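Replication protein B (Plasmid RSF1010, PDB 3H20) is a DNA primase that probably lays down short primers on single-stranded DNA from nucleoside triphosphates, for replication of its broad-host-range plasmid. Local coordinates at residues A[70-74]-A[120-124]; A[92-96]-A[107-111]; A[239-243]-A[268-272]. All coordinates share one frame; numbering follows the deposited sequence.

Contact 1: residues A[70-74]-A[120-124]; sequences RHGLV and RGQIA
The guanidinium of Arg120 carries the imidazole of His71 on one face: His71 NE2 stands over its centre, 3.4 Å from Arg120 CZ. On the imidazole side, Arg120 NE lies above one face toward the rim; the planes are 36° apart, and no hydrogen bond joins the two groups. At the guanidinium edge, in plane, sits a water that accepts from Arg120 NH2 at 2.8 Å and donates to Leu73 O, also at 2.8 Å. The imidazole is held in turn by Leu73 N, which donates to His71 ND1 at 3.1 Å, 17° out of the ring plane. Arg120 NE has its own partner in Ala115 O, and the bend of the arginine chain at chi3 (-78°) brings the guanidinium face against the imidazole. A leucine in place of Arg120 would probably take this donor from the water and from Ala115 O, and leave the imidazole face without its flat partner. Val74 packs on the helix, its CG1 3.7 Å from Ala124 CB and its CG2 4.3 Å from Ile123 CG2. Helix 117-130 thus packs on strand 73-79, outermost within the chain in a four-stranded antiparallel sheet of the N-terminal primase domain.

Contact 2: residues A[92-96]-A[107-111]; sequences REPAL and AWVKV
Leu96 places CG between its backbone N and carbonyl carbon (chi1 56°), whereas Trp108 sets CG anti to its carbonyl carbon (chi1 -67°); the two side chains then run side by side in the same direction. Leu96 CD1 comes within 3.5 Å of Trp108 CD1, meeting the indole obliquely, and Leu96 CD2 rests 3.6 Å from Trp108 CB. Their backbones form an antiparallel hydrogen-bonded pair, with Trp108 N donating to Leu96 O at 3.1 Å. The return side is irregular: Trp108 O accepts from Ala95 N at 2.7 Å, the shorter bond, and more weakly from Leu96 N at 3.4 Å. Two residues facing one is the signature of a classic beta bulge. Before the bulge the chain departs from the strand, and a water links the two segments, lying 2.8 Å from Glu93 O and accepting from Lys110 N at 2.9 Å. Pro94 CB meets Ala107 CB at 4.0 Å on the other side of strand 104-110 from the Leu96-Trp108 pair. Helix 81-89 covers Pro94 and Val109 through Leu84 and Met87, while helix 6-17 covers Leu96 and Trp108; strand 104-110 itself runs between strands 73-79 and 96-99.

Contact 3: residues A[239-243]-A[268-272]; sequences LSKCD and SPALA
Asp243 OD2 receives the hydroxyl of Ser268, with Ser268 OG 2.6 Å away on the syn lone pair of that oxygen. Tyr282 OH is hydrogen-bonded to the same OD2, and Tyr224 OH to Asp243 OD1, so helices 220-234 and 279-291 share the carboxylate. With chi1 at 171°, Ser268 sets OG opposite its backbone N and within bonding distance of the aspartate, where it also accepts from Leu271 N at 3.0 Å. That second bond, with an N-H...O angle of 155°, makes Ser268 the N-cap of the short, weakly bonded helix 269-272. A water joins the two segments: it donates to Leu239 O at 2.7 Å, more weakly to Asp243 OD1, and accepts from Ala270 N at 3.2 Å. Apolar contacts border this polar group. The Ala270 methyl carbon CB lies 4.0 Å from Leu239 CB and 3.6 Å from Asp243 OD2, and Leu239 CD1 reaches Pro269 CB at 4.1 Å, the two side chains crossing at about a right angle. The hydroxyls of Ser268, Tyr282 and Tyr224 around the carboxylate of the buried Asp243 would probably help to stabilise a negative charge there.

From the N terminus, contact 1 opens at the start of strand 73-79 and closes on helix 117-130. Contact 2 is nested within that loop and closes the short turn-back between the antiparallel strands 96-99 and 104-110. The two are coupled directly, their centres about 10 Å apart: Val74 N lies 2.8 Å from Val109 O and Gly72 O 2.9 Å from Val111 N, both probable hydrogen bonds between neighbouring strands of one sheet. Contact 3 follows in series, beyond the long helix 179-206, closing a largely helical loop between helices 239-252 and 269-272 in the C-terminal helical domain. Its centre is about 59 Å from that of contact 1 and about 68 Å from that of contact 2.

Contact 1: residues A[70-74]-A[120-124]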
loop_
_atom_site.group_PDB
_atom_site.type_symbol
_atom_site.label_atom_id
_atom_site.label_comp_id
_atom_site.label_asym_id
_atom_site.label_seq_id
_atom_site.Cartn_x
_atom_site.Cartn_y
_atom_site.Cartn_z
ATOM N N ARG A 70 11.865 16.538 -7.991
ATOM C CA ARG A 70 10.929 17.389 -7.258
ATOM C C ARG A 70 9.902 17.890 -8.257
ATOM O O ARG A 70 10.243 18.600 -9.213
ATOM C CB ARG A 70 11.655 18.550 -6.569
ATOM N N HIS A 71 8.654 17.465 -8.061
ATOM C CA HIS A 71 7.578 17.751 -8.994
ATOM C C HIS A 71 6.236 17.631 -8.284
ATOM O O HIS A 71 6.168 17.127 -7.150
ATOM C CB HIS A 71 7.636 16.794 -10.197
ATOM C CG HIS A 71 7.268 15.374 -9.870
ATOM N ND1 HIS A 71 5.999 14.865 -10.070
ATOM C CD2 HIS A 71 8.013 14.352 -9.383
ATOM C CE1 HIS A 71 5.978 13.596 -9.702
ATOM N NE2 HIS A 71 7.187 13.262 -9.276
ATOM N N GLY A 72 5.185 18.109 -8.946
ATOM C CA GLY A 72 3.815 18.017 -8.424
ATOM C C GLY A 72 2.843 17.407 -9.423
ATOM O O GLY A 72 1.675 17.753 -9.430
ATOM N N LEU A 73 3.333 16.488 -10.257
ATOM C CA LEU A 73 2.535 15.821 -11.295
ATOM C C LEU A 73 1.840 14.573 -10.773
ATOM O O LEU A 73 2.480 13.735 -10.138
ATOM C CB LEU A 73 3.447 15.400 -12.451
ATOM C CG LEU A 73 3.331 16.087 -13.810
ATOM C CD1 LEU A 73 3.194 17.603 -13.709
ATOM C CD2 LEU A 73 4.513 15.676 -14.702
ATOM N N VAL A 74 0.542 14.458 -11.030
ATOM C CA VAL A 74 -0.251 13.302 -10.569
ATOM C C VAL A 74 -0.978 12.656 -11.752
ATOM O O VAL A 74 -1.743 13.331 -12.447
ATOM C CB VAL A 74 -1.267 13.736 -9.469
ATOM C CG1 VAL A 74 -2.185 12.578 -9.075
ATOM C CG2 VAL A 74 -0.512 14.237 -8.235
ATOM N N ARG A 120 1.386 13.415 -3.057
ATOM C CA ARG A 120 1.023 13.019 -4.424
ATOM C C ARG A 120 0.220 11.716 -4.485
ATOM O O ARG A 120 -0.723 11.601 -5.267
ATOM C CB ARG A 120 2.264 12.925 -5.305
ATOM C CG ARG A 120 2.799 14.301 -5.735
ATOM C CD ARG A 120 3.893 14.197 -6.777
ATOM N NE ARG A 120 5.164 13.829 -6.165
ATOM C CZ ARG A 120 5.714 12.628 -6.261
ATOM N NH1 ARG A 120 6.867 12.384 -5.667
ATOM N NH2 ARG A 120 5.112 11.678 -6.957
ATOM N N GLY A 121 0.599 10.743 -3.659
ATOM C CA GLY A 121 -0.091 9.460 -3.617
ATOM C C GLY A 121 -1.504 9.617 -3.089
ATOM O O GLY A 121 -2.437 9.002 -3.604
ATOM N N GLN A 122 -1.657 10.453 -2.064
ATOM C CA GLN A 122 -2.969 10.766 -1.505
ATOM C C GLN A 122 -3.848 11.448 -2.543
ATOM O O GLN A 122 -5.024 11.104 -2.678
ATOM C CB GLN A 122 -2.831 11.633 -0.247
ATOM C CG GLN A 122 -4.144 11.949 0.473
ATOM C CD GLN A 122 -4.682 10.792 1.317
ATOM O OE1 GLN A 122 -3.944 9.876 1.694
ATOM N NE2 GLN A 122 -5.970 10.841 1.624
ATOM N N ILE A 123 -3.277 12.408 -3.276
ATOM C CA ILE A 123 -4.031 13.124 -4.309
ATOM C C ILE A 123 -4.394 12.191 -5.468
ATOM O O ILE A 123 -5.509 12.243 -5.972
ATOM C CB ILE A 123 -3.291 14.414 -4.803
ATOM C CG1 ILE A 123 -3.190 15.428 -3.652
ATOM C CG2 ILE A 123 -4.031 15.056 -5.974
ATOM C CD1 ILE A 123 -2.165 16.540 -3.887
ATOM N N ALA A 124 -3.456 11.324 -5.863
ATOM C CA ALA A 124 -3.730 10.327 -6.904
ATOM C C ALA A 124 -4.953 9.457 -6.576
ATOM O O ALA A 124 -5.810 9.233 -7.437
ATOM C CB ALA A 124 -2.494 9.466 -7.160
HETATM O O HOH W 1 2.860 11.371 -8.623
#

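Contact 2: residues A[92-96]-A[107-111]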
loop_
_atom_site.group_PDB
_atom_site.type_symbol
_atom_site.label_atom_id
_atom_site.label_comp_id
_atom_site.label_asym_id
_atom_site.label_seq_id
_atom_site.Cartn_x
_atom_site.Cartn_y
_atom_site.Cartn_z
ATOM N N ARG A 92 -9.651 20.912 -11.959
ATOM C CA ARG A 92 -8.649 19.834 -12.080
ATOM C C ARG A 92 -8.139 19.770 -13.532
ATOM O O ARG A 92 -8.082 18.687 -14.138
ATOM C CB ARG A 92 -9.235 18.476 -11.666
ATOM C CG ARG A 92 -9.360 18.239 -10.141
ATOM C CD ARG A 92 -10.480 19.067 -9.500
ATOM N NE ARG A 92 -10.823 18.509 -8.185
ATOM C CZ ARG A 92 -11.359 19.199 -7.180
ATOM N NH1 ARG A 92 -11.645 20.500 -7.319
ATOM N NH2 ARG A 92 -11.617 18.577 -6.033
ATOM N N GLU A 93 -7.779 20.927 -14.080
ATOM C CA GLU A 93 -7.340 21.020 -15.483
ATOM C C GLU A 93 -6.064 20.186 -15.660
ATOM O O GLU A 93 -5.117 20.336 -14.881
ATOM C CB GLU A 93 -7.043 22.475 -15.903
ATOM C CG GLU A 93 -8.198 23.476 -15.750
ATOM C CD GLU A 93 -8.202 24.200 -14.398
ATOM O OE1 GLU A 93 -7.634 23.678 -13.409
ATOM O OE2 GLU A 93 -8.782 25.303 -14.335
ATOM N N PRO A 94 -6.049 19.325 -16.673
ATOM C CA PRO A 94 -4.864 18.516 -16.978
ATOM C C PRO A 94 -3.687 19.380 -17.418
ATOM O O PRO A 94 -3.876 20.353 -18.149
ATOM C CB PRO A 94 -5.335 17.639 -18.139
ATOM C CG PRO A 94 -6.804 17.516 -17.939
ATOM C CD PRO A 94 -7.251 18.831 -17.366
ATOM N N ALA A 95 -2.487 19.024 -16.974
ATOM C CA ALA A 95 -1.265 19.596 -17.526
ATOM C C ALA A 95 -0.926 18.978 -18.877
ATOM O O ALA A 95 -0.291 19.612 -19.720
ATOM C CB ALA A 95 -0.109 19.417 -16.553
ATOM N N LEU A 96 -1.353 17.735 -19.077
ATOM C CA LEU A 96 -1.360 17.131 -20.405
ATOM C C LEU A 96 -2.350 15.974 -20.479
ATOM O O LEU A 96 -2.680 15.362 -19.463
ATOM C CB LEU A 96 0.043 16.649 -20.781
ATOM C CG LEU A 96 0.708 15.673 -19.809
ATOM C CD1 LEU A 96 1.536 14.644 -20.562
ATOM C CD2 LEU A 96 1.563 16.420 -18.798
ATOM N N ALA A 107 -4.605 11.518 -17.932
ATOM C CA ALA A 107 -4.249 12.915 -17.675
ATOM C C ALA A 107 -3.175 13.006 -16.589
ATOM O O ALA A 107 -3.200 12.236 -15.628
ATOM C CB ALA A 107 -5.495 13.718 -17.266
ATOM N N TRP A 108 -2.231 13.931 -16.749
ATOM C CA TRP A 108 -1.329 14.301 -15.673
ATOM C C TRP A 108 -1.804 15.656 -15.160
ATOM O O TRP A 108 -1.937 16.602 -15.934
ATOM C CB TRP A 108 0.120 14.422 -16.162
ATOM C CG TRP A 108 0.769 13.104 -16.612
ATOM C CD1 TRP A 108 0.740 12.567 -17.861
ATOM C CD2 TRP A 108 1.566 12.215 -15.815
ATOM N NE1 TRP A 108 1.448 11.385 -17.897
ATOM C CE2 TRP A 108 1.977 11.151 -16.658
ATOM C CE3 TRP A 108 1.973 12.211 -14.477
ATOM C CZ2 TRP A 108 2.773 10.096 -16.204
ATOM C CZ3 TRP A 108 2.758 11.151 -14.023
ATOM C CH2 TRP A 108 3.143 10.109 -14.886
ATOM N N VAL A 109 -2.086 15.740 -13.864
ATOM C CA VAL A 109 -2.528 16.999 -13.238
ATOM C C VAL A 109 -1.371 17.544 -12.391
ATOM O O VAL A 109 -0.844 16.827 -11.525
ATOM C CB VAL A 109 -3.778 16.774 -12.342
ATOM C CG1 VAL A 109 -4.233 18.082 -11.646
ATOM C CG2 VAL A 109 -4.935 16.150 -13.138
ATOM N N LYS A 110 -0.984 18.800 -12.647
ATOM C CA LYS A 110 0.052 19.484 -11.885
ATOM C C LYS A 110 -0.615 20.233 -10.731
ATOM O O LYS A 110 -1.395 21.171 -10.954
ATOM C CB LYS A 110 0.837 20.477 -12.760
ATOM C CG LYS A 110 1.986 21.197 -11.998
ATOM C CD LYS A 110 2.824 22.113 -12.884
ATOM C CE LYS A 110 3.883 22.837 -12.025
ATOM N NZ LYS A 110 4.855 23.646 -12.824
ATOM N N VAL A 111 -0.319 19.810 -9.500
ATOM C CA VAL A 111 -0.917 20.447 -8.318
ATOM C C VAL A 111 -0.033 21.505 -7.650
ATOM O O VAL A 111 -0.528 22.327 -6.881
ATOM C CB VAL A 111 -1.366 19.389 -7.268
ATOM C CG1 VAL A 111 -2.465 18.501 -7.855
ATOM C CG2 VAL A 111 -0.168 18.554 -6.775
HETATM O O HOH W 2 -2.448 20.677 -14.224
#

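Contact 3: residues A[239-243]-A[268-272]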
loop_
_atom_site.group_PDB
_atom_site.type_symbol
_atom_site.label_atom_id
_atom_site.label_comp_id
_atom_site.label_asym_id
_atom_site.label_seq_id
_atom_site.Cartn_x
_atom_site.Cartn_y
_atom_site.Cartn_z
ATOM N N LEU A 239 -8.346 -18.790 43.056
ATOM C CA LEU A 239 -7.146 -18.427 42.292
ATOM C C LEU A 239 -6.457 -19.611 41.600
ATOM O O LEU A 239 -5.807 -19.432 40.568
ATOM C CB LEU A 239 -6.159 -17.632 43.160
ATOM C CG LEU A 239 -6.627 -16.230 43.592
ATOM C CD1 LEU A 239 -5.733 -15.656 44.691
ATOM C CD2 LEU A 239 -6.717 -15.253 42.425
ATOM N N SER A 240 -6.608 -20.811 42.160
ATOM C CA SER A 240 -6.112 -22.030 41.512
ATOM C C SER A 240 -6.884 -22.347 40.224
ATOM O O SER A 240 -6.293 -22.780 39.228
ATOM C CB SER A 240 -6.134 -23.216 42.475
ATOM O OG SER A 240 -7.450 -23.501 42.908
ATOM N N LYS A 241 -8.197 -22.124 40.253
ATOM C CA LYS A 241 -9.038 -22.247 39.063
ATOM C C LYS A 241 -8.590 -21.252 37.991
ATOM O O LYS A 241 -8.525 -21.602 36.814
ATOM C CB LYS A 241 -10.512 -22.038 39.419
ATOM C CG LYS A 241 -11.474 -22.108 38.235
ATOM C CD LYS A 241 -12.896 -21.758 38.660
ATOM C CE LYS A 241 -13.853 -21.781 37.476
ATOM N NZ LYS A 241 -14.130 -23.158 36.963
ATOM N N CYS A 242 -8.282 -20.023 38.407
ATOM C CA CYS A 242 -7.706 -19.016 37.515
ATOM C C CYS A 242 -6.457 -19.565 36.826
ATOM O O CYS A 242 -6.332 -19.471 35.598
ATOM C CB CYS A 242 -7.354 -17.730 38.276
ATOM S SG CYS A 242 -8.758 -16.747 38.846
ATOM N N ASP A 243 -5.543 -20.134 37.616
ATOM C CA ASP A 243 -4.343 -20.779 37.079
ATOM C C ASP A 243 -4.712 -21.846 36.048
ATOM O O ASP A 243 -4.127 -21.899 34.969
ATOM C CB ASP A 243 -3.526 -21.448 38.190
ATOM C CG ASP A 243 -2.584 -20.486 38.919
ATOM O OD1 ASP A 243 -2.460 -19.303 38.540
ATOM O OD2 ASP A 243 -1.953 -20.940 39.895
ATOM N N SER A 268 2.126 -16.549 39.702
ATOM C CA SER A 268 0.882 -17.089 40.275
ATOM C C SER A 268 0.664 -16.715 41.737
ATOM O O SER A 268 1.474 -17.075 42.592
ATOM C CB SER A 268 0.813 -18.615 40.131
ATOM O OG SER A 268 -0.284 -19.139 40.868
ATOM N N PRO A 269 -0.436 -15.998 42.031
ATOM C CA PRO A 269 -0.781 -15.742 43.431
ATOM C C PRO A 269 -1.126 -17.030 44.181
ATOM O O PRO A 269 -0.752 -17.164 45.343
ATOM C CB PRO A 269 -2.000 -14.817 43.344
ATOM C CG PRO A 269 -2.557 -15.031 41.983
ATOM C CD PRO A 269 -1.391 -15.365 41.099
ATOM N N ALA A 270 -1.812 -17.970 43.523
ATOM C CA ALA A 270 -2.150 -19.255 44.151
ATOM C C ALA A 270 -0.899 -20.045 44.556
ATOM O O ALA A 270 -0.884 -20.707 45.599
ATOM C CB ALA A 270 -3.044 -20.097 43.238
ATOM N N LEU A 271 0.143 -19.966 43.728
ATOM C CA LEU A 271 1.412 -20.644 43.993
ATOM C C LEU A 271 2.145 -20.052 45.193
ATOM O O LEU A 271 2.711 -20.793 45.996
ATOM C CB LEU A 271 2.324 -20.605 42.765
ATOM C CG LEU A 271 3.716 -21.204 42.991
ATOM C CD1 LEU A 271 3.753 -22.647 42.530
ATOM C CD2 LEU A 271 4.791 -20.385 42.308
ATOM N N ALA A 272 2.148 -18.724 45.303
ATOM C CA ALA A 272 2.824 -18.029 46.412
ATOM C C ALA A 272 2.354 -18.522 47.782
ATOM O O ALA A 272 3.077 -18.410 48.777
ATOM C CB ALA A 272 2.635 -16.527 46.295
HETATM O O HOH W 3 -3.483 -18.003 40.797
#